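Local coordinates for protein Beta/alpha-amylase (Paenibacillus polymyxa, PDB 3VOC) that hydrolyses starch by releasing successive maltose units from non-reducing chain ends, this being the beta-amylase part of a precursor that also yields an alpha-amylase, at residues A3-A8 and G353-G358; T322-S327 and F379-F384. One frame throughout, in Å; residues are numbered along the deposited sequence. Where two conformers were deposited one is given.

From the N terminus, residues 3-8 lead into strand 7-11, the first of the eight in this TIM barrel. Contact 1 closes a loop of about 345 residues when 353-358, leading into the seventh strand, comes to meet them. Before that, the chain leaves strand 318-321 through 322-327, which waits for 379-384 to close contact 2, about fifty residues on. The segments alternate, so the two loops cross. Strand 383-386 lies between strands 356-359 and 7-11 in the sheet, and the backbone of Leu356 bonds to that of His382, joining the contacts.

Contact 1 (A3-A8 and G353-G358); sequences ADDFQA and GVRLNG
Asp5 and Arg355 meet in a salt bridge near the surface of the beta-amylase domain, an example of how one ion pair can clamp together remote parts of a chain. The guanidinium comes end-on, with both terminal nitrogens directed at the same carboxylate oxygen. NH2 of Arg355 lies 3.0 Å from OD2 of Asp5, and its NH1 lies 3.1 Å from that oxygen. OD2 sits in the guanidinium plane, at its edge, and receives both donors on its syn side. Because both N-H groups converge on one oxygen and the planes of the two flat groups stand 87° apart, this is not the coplanar side-by-side pairing in which each oxygen takes its own N-H. A bend at chi3 (54°) folds the arginine chain so that its end faces the aspartate.

Further hydrogen bonds and charges fix both partners. The other oxygen of Asp5, OD1, is bonded to ND1 of His382, so the carboxylate is held at two corners, while NE of Arg355 forms a salt bridge to Asp318. The arginine's charge is thus shared between two acids. Were Asp5 replaced by an alanine, NH1 and NH2 of Arg355 would probably lose this anionic mate and the His382 ring would be freer to turn.

Backbone bonding sets the stage on the aspartate side: a type I turn from Ala3 to Phe6, closed by Phe6 N to Ala3 O at 3.0 Å, carries Asp5. On the other side, Gly353 ends helix 338-352 in a Schellman motif, two residues before Arg355.

Away from the annotated sites, the pair therefore links the entries to strands 7-11 and 356-359, which flank strand 383-386 in the barrel; Phe6 packs on helix 403-411, and Leu356 rests against helix 338-352.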
ATOM      1  N   ALA A   3      19.575  -6.479   8.169  1.00 18.02           N
ATOM      2  CA  ALA A   3      19.332  -6.708   9.585  1.00 18.90           C
ATOM      3  C   ALA A   3      19.634  -8.157   9.999  1.00 19.40           C
ATOM      4  O   ALA A   3      19.609  -9.076   9.167  1.00 19.35           O
ATOM      5  CB  ALA A   3      17.925  -6.339   9.931  1.00 17.84           C
ATOM      6  N   ASP A   4      19.904  -8.349  11.288  1.00 20.05           N
ATOM      7  CA  ASP A   4      20.228  -9.676  11.843  1.00 22.23           C
ATOM      8  C   ASP A   4      19.143 -10.720  11.598  1.00 21.14           C
ATOM      9  O   ASP A   4      19.423 -11.925  11.556  1.00 21.84           O
ATOM     10  CB  ASP A   4      20.498  -9.589  13.354  1.00 23.29           C
ATOM     11  CG  ASP A   4      21.907  -9.092  13.681  1.00 29.14           C
ATOM     12  OD1 ASP A   4      22.802  -9.082  12.786  1.00 33.32           O
ATOM     13  OD2 ASP A   4      22.126  -8.715  14.859  1.00 34.87           O
ATOM     14  N   ASP A   5      17.912 -10.261  11.432  1.00 20.31           N
ATOM     15  CA  ASP A   5      16.787 -11.162  11.220  1.00 19.49           C
ATOM     16  C   ASP A   5      16.306 -11.184   9.754  1.00 18.83           C
ATOM     17  O   ASP A   5      15.201 -11.644   9.458  1.00 17.95           O
ATOM     18  CB  ASP A   5      15.632 -10.799  12.191  1.00 19.62           C
ATOM     19  CG  ASP A   5      15.080  -9.380  11.966  1.00 20.00           C
ATOM     20  OD1 ASP A   5      15.629  -8.611  11.154  1.00 17.63           O
ATOM     21  OD2 ASP A   5      14.076  -9.034  12.606  1.00 22.70           O
ATOM     22  N   PHE A   6      17.130 -10.678   8.841  1.00 18.14           N
ATOM     23  CA  PHE A   6      16.726 -10.585   7.431  1.00 17.42           C
ATOM     24  C   PHE A   6      16.299 -11.930   6.863  1.00 16.85           C
ATOM     25  O   PHE A   6      16.986 -12.938   7.071  1.00 16.69           O
ATOM     26  CB  PHE A   6      17.867 -10.044   6.581  1.00 17.11           C
ATOM     27  CG  PHE A   6      17.525  -9.929   5.134  1.00 17.36           C
ATOM     28  CD1 PHE A   6      16.783  -8.836   4.669  1.00 17.86           C
ATOM     29  CD2 PHE A   6      17.909 -10.917   4.233  1.00 18.62           C
ATOM     30  CE1 PHE A   6      16.457  -8.726   3.319  1.00 18.89           C
ATOM     31  CE2 PHE A   6      17.574 -10.817   2.874  1.00 17.61           C
ATOM     32  CZ  PHE A   6      16.851  -9.713   2.421  1.00 17.53           C
ATOM     33  N   GLN A   7      15.177 -11.953   6.149  1.00 16.26           N
ATOM     34  CA  GLN A   7      14.817 -13.125   5.349  1.00 16.44           C
ATOM     35  C   GLN A   7      14.279 -12.703   3.987  1.00 16.24           C
ATOM     36  O   GLN A   7      13.733 -11.606   3.849  1.00 15.02           O
ATOM     37  CB  GLN A   7      13.744 -13.960   6.059  1.00 16.48           C
ATOM     38  CG  GLN A   7      14.159 -14.577   7.385  1.00 17.62           C
ATOM     39  CD  GLN A   7      15.259 -15.613   7.257  1.00 19.25           C
ATOM     40  OE1 GLN A   7      15.459 -16.194   6.202  1.00 17.46           O
ATOM     41  NE2 GLN A   7      15.978 -15.849   8.353  1.00 21.10           N
ATOM     42  N   ALA A   8      14.418 -13.586   2.999  1.00 16.07           N
ATOM     43  CA  ALA A   8      13.902 -13.336   1.651  1.00 16.46           C
ATOM     44  C   ALA A   8      12.602 -14.087   1.446  1.00 16.50           C
ATOM     45  O   ALA A   8      12.540 -15.300   1.654  1.00 17.40           O
ATOM     46  CB  ALA A   8      14.922 -13.748   0.595  1.00 15.98           C
ATOM     47  N   GLY A 353      13.851   4.513  13.751  1.00 21.91           N
ATOM     48  CA  GLY A 353      13.756   3.160  14.277  1.00 21.58           C
ATOM     49  C   GLY A 353      12.503   2.442  13.799  1.00 21.05           C
ATOM     50  O   GLY A 353      11.975   1.584  14.506  1.00 21.87           O
ATOM     51  N   VAL A 354      12.015   2.789  12.610  1.00 19.14           N
ATOM     52  CA  VAL A 354      10.936   2.024  11.973  1.00 18.32           C
ATOM     53  C   VAL A 354      11.553   0.898  11.147  1.00 17.58           C
ATOM     54  O   VAL A 354      12.368   1.153  10.261  1.00 17.42           O
ATOM     55  CB  VAL A 354      10.031   2.924  11.098  1.00 17.95           C
ATOM     56  CG1 VAL A 354       8.993   2.092  10.328  1.00 17.15           C
ATOM     57  CG2 VAL A 354       9.321   3.971  11.974  1.00 18.78           C
ATOM     58  N   ARG A 355      11.174  -0.343  11.444  1.00 17.11           N
ATOM     59  CA  ARG A 355      11.694  -1.503  10.714  1.00 16.40           C
ATOM     60  C   ARG A 355      11.287  -1.453   9.241  1.00 16.53           C
ATOM     61  O   ARG A 355      10.103  -1.278   8.928  1.00 16.02           O
ATOM     62  CB  ARG A 355      11.184  -2.797  11.333  1.00 17.02           C
ATOM     63  CG  ARG A 355      11.723  -3.081  12.764  1.00 17.50           C
ATOM     64  CD  ARG A 355      10.941  -4.194  13.436  1.00 18.37           C
ATOM     65  NE  ARG A 355      10.897  -5.406  12.612  1.00 19.61           N
ATOM     66  CZ  ARG A 355      11.799  -6.387  12.660  1.00 21.32           C
ATOM     67  NH1 ARG A 355      12.835  -6.322  13.491  1.00 20.73           N
ATOM     68  NH2 ARG A 355      11.664  -7.448  11.880  1.00 21.20           N
ATOM     69  N   LEU A 356      12.269  -1.623   8.354  1.00 15.96           N
ATOM     70  CA  LEU A 356      12.038  -1.626   6.911  1.00 16.05           C
ATOM     71  C   LEU A 356      11.971  -3.016   6.283  1.00 16.42           C
ATOM     72  O   LEU A 356      12.803  -3.893   6.557  1.00 15.48           O
ATOM     73  CB  LEU A 356      13.130  -0.845   6.193  1.00 15.79           C
ATOM     74  CG  LEU A 356      13.128   0.663   6.339  1.00 16.61           C
ATOM     75  CD1 LEU A 356      14.532   1.161   6.095  1.00 16.65           C
ATOM     76  CD2 LEU A 356      12.121   1.339   5.369  1.00 16.57           C
ATOM     77  N   ASN A 357      10.979  -3.178   5.414  1.00 16.94           N
ATOM     78  CA  ASN A 357      10.891  -4.322   4.499  1.00 17.99           C
ATOM     79  C   ASN A 357      10.769  -3.794   3.073  1.00 17.08           C
ATOM     80  O   ASN A 357      10.229  -2.708   2.856  1.00 16.59           O
ATOM     81  CB  ASN A 357       9.683  -5.198   4.851  1.00 18.52           C
ATOM     82  CG  ASN A 357       9.779  -5.789   6.259  1.00 22.84           C
ATOM     83  OD1 ASN A 357       9.049  -5.382   7.166  1.00 27.24           O
ATOM     84  ND2 ASN A 357      10.685  -6.752   6.443  1.00 24.11           N
ATOM     85  N   GLY A 358      11.260  -4.558   2.104  1.00 17.01           N
ATOM     86  CA  GLY A 358      11.384  -4.068   0.730  1.00 16.19           C
ATOM     87  C   GLY A 358      10.736  -4.959  -0.312  1.00 16.60           C
ATOM     88  O   GLY A 358      10.493  -6.145  -0.067  1.00 15.62           O
TER

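Contact 2 (T322-S327 and F379-F384); sequences TCLEMS and FGYHGF
Leu324 reaches from the loop after strand 318-321 toward Tyr381, on the approach to the eighth strand of a TIM barrel, and Phe384, within that strand. It is a worked example of how a single branched side chain can serve two aromatic rings. No hydrogen bond crosses this buried contact; it rests on apolar packing and a CH-pi contact. The packing borders the active site: Thr322, which probably binds substrate, precedes Leu324 by two residues.

Along 379-384, the chain has just left helix 367-378, and Tyr381 is the first residue to meet the leucine. The two side chains approach from opposite directions. CD2 of Leu324 stands over one face of the phenol ring in the CH-pi contact, 4.2 Å from its centroid and 28° off the ring normal. The methyl is displaced toward one edge, where Leu324 CD2 comes within 3.8 Å of Tyr381 CE1. The other methyl, CD1 of Leu324, lies 3.8 Å from the hydroxyl oxygen OH of Tyr381. That hydroxyl finds its polar partner in Ser346 of helix 338-352, a bond that helps fix the tip of the ring.

Past Gly383 the backbone has entered strand 383-386, and Phe384 completes the group. Its CG stands opposite the backbone N (chi1 180°), sending the ring out alongside Leu324, which slides past it in the opposite sense. Helix 367-378 also packs here, Lys375 against Leu324 and Ile372 against Phe384. The nearest side-chain atoms of Phe384 and Glu359, the likely proton acceptor, are about 5 Å apart. Unlike the tyrosine, which offers the leucine a ring face, Phe384 gives an edge: Leu324 CD2 sits near the plane of that ring, 4.0 Å from Phe384 CD1.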
ATOM      1  N   THR A 322       8.933   0.111  -1.729  1.00 18.93           N
ATOM      2  CA  THR A 322       9.035  -0.549  -3.024  1.00 18.95           C
ATOM      3  C   THR A 322       9.963   0.240  -3.948  1.00 19.30           C
ATOM      4  O   THR A 322      10.564   1.240  -3.525  1.00 19.32           O
ATOM      5  CB  THR A 322       7.620  -0.711  -3.643  1.00 19.65           C
ATOM      6  OG1 THR A 322       7.722  -1.365  -4.906  1.00 18.63           O
ATOM      7  CG2 THR A 322       6.951   0.645  -3.825  1.00 19.25           C
ATOM      8  N   CYS A 323      10.080  -0.205  -5.197  1.00 18.74           N
ATOM      9  CA  CYS A 323      11.005   0.374  -6.191  1.00 19.35           C
ATOM     10  C   CYS A 323      12.484   0.142  -5.897  1.00 18.62           C
ATOM     11  O   CYS A 323      13.346   0.776  -6.529  1.00 18.31           O
ATOM     12  CB  CYS A 323      10.791   1.873  -6.412  1.00 19.23           C
ATOM     13  SG  CYS A 323       9.130   2.308  -6.700  1.00 24.18           S
ATOM     14  N   LEU A 324      12.779  -0.788  -4.988  1.00 17.25           N
ATOM     15  CA  LEU A 324      14.164  -1.095  -4.638  1.00 16.94           C
ATOM     16  C   LEU A 324      15.051  -1.521  -5.818  1.00 16.89           C
ATOM     17  O   LEU A 324      16.288  -1.394  -5.759  1.00 17.61           O
ATOM     18  CB  LEU A 324      14.222  -2.149  -3.529  1.00 16.15           C
ATOM     19  CG  LEU A 324      14.293  -1.576  -2.117  1.00 15.89           C
ATOM     20  CD1 LEU A 324      12.994  -0.866  -1.721  1.00 15.34           C
ATOM     21  CD2 LEU A 324      14.587  -2.709  -1.132  1.00 14.84           C
ATOM     22  N   GLU A 325      14.422  -2.009  -6.887  1.00 16.71           N
ATOM     23  CA  GLU A 325      15.170  -2.496  -8.050  1.00 16.32           C
ATOM     24  C   GLU A 325      15.505  -1.423  -9.088  1.00 16.73           C
ATOM     25  O   GLU A 325      16.286  -1.687 -10.028  1.00 15.78           O
ATOM     26  CB  GLU A 325      14.415  -3.658  -8.729  1.00 16.17           C
ATOM     27  CG  GLU A 325      13.377  -3.263  -9.796  1.00 16.00           C
ATOM     28  CD  GLU A 325      12.051  -2.695  -9.242  1.00 15.86           C
ATOM     29  OE1 GLU A 325      11.947  -2.381  -8.029  1.00 15.92           O
ATOM     30  OE2 GLU A 325      11.101  -2.557 -10.046  1.00 15.41           O
ATOM     31  N   MET A 326      14.919  -0.234  -8.934  1.00 16.41           N
ATOM     32  CA  MET A 326      14.991   0.811  -9.969  0.55 16.97           C
ATOM     33  C   MET A 326      16.127   1.807  -9.765  1.00 17.13           C
ATOM     34  O   MET A 326      16.538   2.070  -8.635  1.00 17.36           O
ATOM     35  CB  MET A 326      13.691   1.599 -10.023  0.55 16.63           C
ATOM     36  CG  MET A 326      12.556   0.875 -10.666  0.55 16.71           C
ATOM     37  SD  MET A 326      11.140   1.979 -10.776  0.55 17.30           S
ATOM     38  CE  MET A 326       9.938   0.743 -11.302  0.55 12.89           C
ATOM     39  N   SER A 327      16.608   2.371 -10.870  0.55 16.99           N
ATOM     40  CA  SER A 327      17.668   3.385 -10.830  0.55 16.79           C
ATOM     41  C   SER A 327      17.096   4.774 -11.052  0.55 17.18           C
ATOM     42  O   SER A 327      16.015   4.925 -11.623  0.55 17.47           O
ATOM     43  CB  SER A 327      18.734   3.095 -11.894  0.55 16.82           C
ATOM     44  OG  SER A 327      19.347   1.842 -11.686  0.55 13.26           O
ATOM     45  N   PHE A 379      20.593   0.089   4.185  1.00 18.09           N
ATOM     46  CA  PHE A 379      19.569   0.546   5.129  1.00 17.88           C
ATOM     47  C   PHE A 379      19.104  -0.478   6.157  1.00 17.44           C
ATOM     48  O   PHE A 379      18.115  -0.259   6.857  1.00 17.88           O
ATOM     49  CB  PHE A 379      18.394   1.156   4.357  1.00 17.77           C
ATOM     50  CG  PHE A 379      18.787   2.343   3.508  1.00 17.33           C
ATOM     51  CD1 PHE A 379      19.171   3.545   4.109  1.00 17.46           C
ATOM     52  CD2 PHE A 379      18.780   2.256   2.117  1.00 17.54           C
ATOM     53  CE1 PHE A 379      19.559   4.644   3.340  1.00 17.68           C
ATOM     54  CE2 PHE A 379      19.165   3.354   1.327  1.00 18.53           C
ATOM     55  CZ  PHE A 379      19.551   4.556   1.946  1.00 17.13           C
ATOM     56  N   GLY A 380      19.802  -1.602   6.251  1.00 17.07           N
ATOM     57  CA  GLY A 380      19.480  -2.568   7.314  1.00 16.65           C
ATOM     58  C   GLY A 380      18.062  -3.118   7.219  1.00 15.77           C
ATOM     59  O   GLY A 380      17.374  -3.273   8.243  1.00 15.35           O
ATOM     60  N   TYR A 381      17.627  -3.425   5.995  1.00 14.79           N
ATOM     61  CA  TYR A 381      16.302  -4.034   5.785  1.00 14.66           C
ATOM     62  C   TYR A 381      16.144  -5.355   6.536  1.00 14.36           C
ATOM     63  O   TYR A 381      17.114  -6.121   6.685  1.00 14.69           O
ATOM     64  CB  TYR A 381      16.008  -4.221   4.290  1.00 14.43           C
ATOM     65  CG  TYR A 381      15.406  -2.994   3.629  1.00 14.35           C
ATOM     66  CD1 TYR A 381      14.124  -3.050   3.060  1.00 13.56           C
ATOM     67  CD2 TYR A 381      16.106  -1.783   3.572  1.00 14.84           C
ATOM     68  CE1 TYR A 381      13.558  -1.937   2.448  1.00 14.54           C
ATOM     69  CE2 TYR A 381      15.541  -0.645   2.948  1.00 14.81           C
ATOM     70  CZ  TYR A 381      14.256  -0.743   2.396  1.00 14.35           C
ATOM     71  OH  TYR A 381      13.652   0.346   1.802  1.00 15.22           O
ATOM     72  N   HIS A 382      14.930  -5.594   7.033  1.00 14.73           N
ATOM     73  CA  HIS A 382      14.609  -6.805   7.774  1.00 14.80           C
ATOM     74  C   HIS A 382      14.007  -7.863   6.859  1.00 15.17           C
ATOM     75  O   HIS A 382      13.865  -9.018   7.228  1.00 15.54           O
ATOM     76  CB  HIS A 382      13.656  -6.483   8.941  1.00 14.84           C
ATOM     77  CG  HIS A 382      14.273  -5.596   9.975  1.00 14.32           C
ATOM     78  ND1 HIS A 382      15.006  -6.087  11.036  1.00 15.06           N
ATOM     79  CD2 HIS A 382      14.302  -4.247  10.086  1.00 14.05           C
ATOM     80  CE1 HIS A 382      15.438  -5.076  11.771  1.00 15.95           C
ATOM     81  NE2 HIS A 382      15.037  -3.948  11.205  1.00 14.60           N
ATOM     82  N   GLY A 383      13.666  -7.475   5.648  1.00 15.19           N
ATOM     83  CA  GLY A 383      13.066  -8.422   4.729  1.00 15.42           C
ATOM     84  C   GLY A 383      13.020  -7.837   3.348  1.00 15.86           C
ATOM     85  O   GLY A 383      13.070  -6.608   3.162  1.00 15.52           O
ATOM     86  N   PHE A 384      12.968  -8.735   2.378  1.00 15.91           N
ATOM     87  CA  PHE A 384      12.709  -8.358   1.007  1.00 15.69           C
ATOM     88  C   PHE A 384      11.755  -9.386   0.430  1.00 15.85           C
ATOM     89  O   PHE A 384      11.983 -10.599   0.579  1.00 16.08           O
ATOM     90  CB  PHE A 384      13.990  -8.301   0.147  1.00 15.29           C
ATOM     91  CG  PHE A 384      13.704  -7.913  -1.273  1.00 14.29           C
ATOM     92  CD1 PHE A 384      13.515  -6.570  -1.609  1.00 14.82           C
ATOM     93  CD2 PHE A 384      13.522  -8.884  -2.251  1.00 14.25           C
ATOM     94  CE1 PHE A 384      13.193  -6.203  -2.903  1.00 14.43           C
ATOM     95  CE2 PHE A 384      13.191  -8.531  -3.540  1.00 14.06           C
ATOM     96  CZ  PHE A 384      13.021  -7.191  -3.868  1.00 16.08           C
TER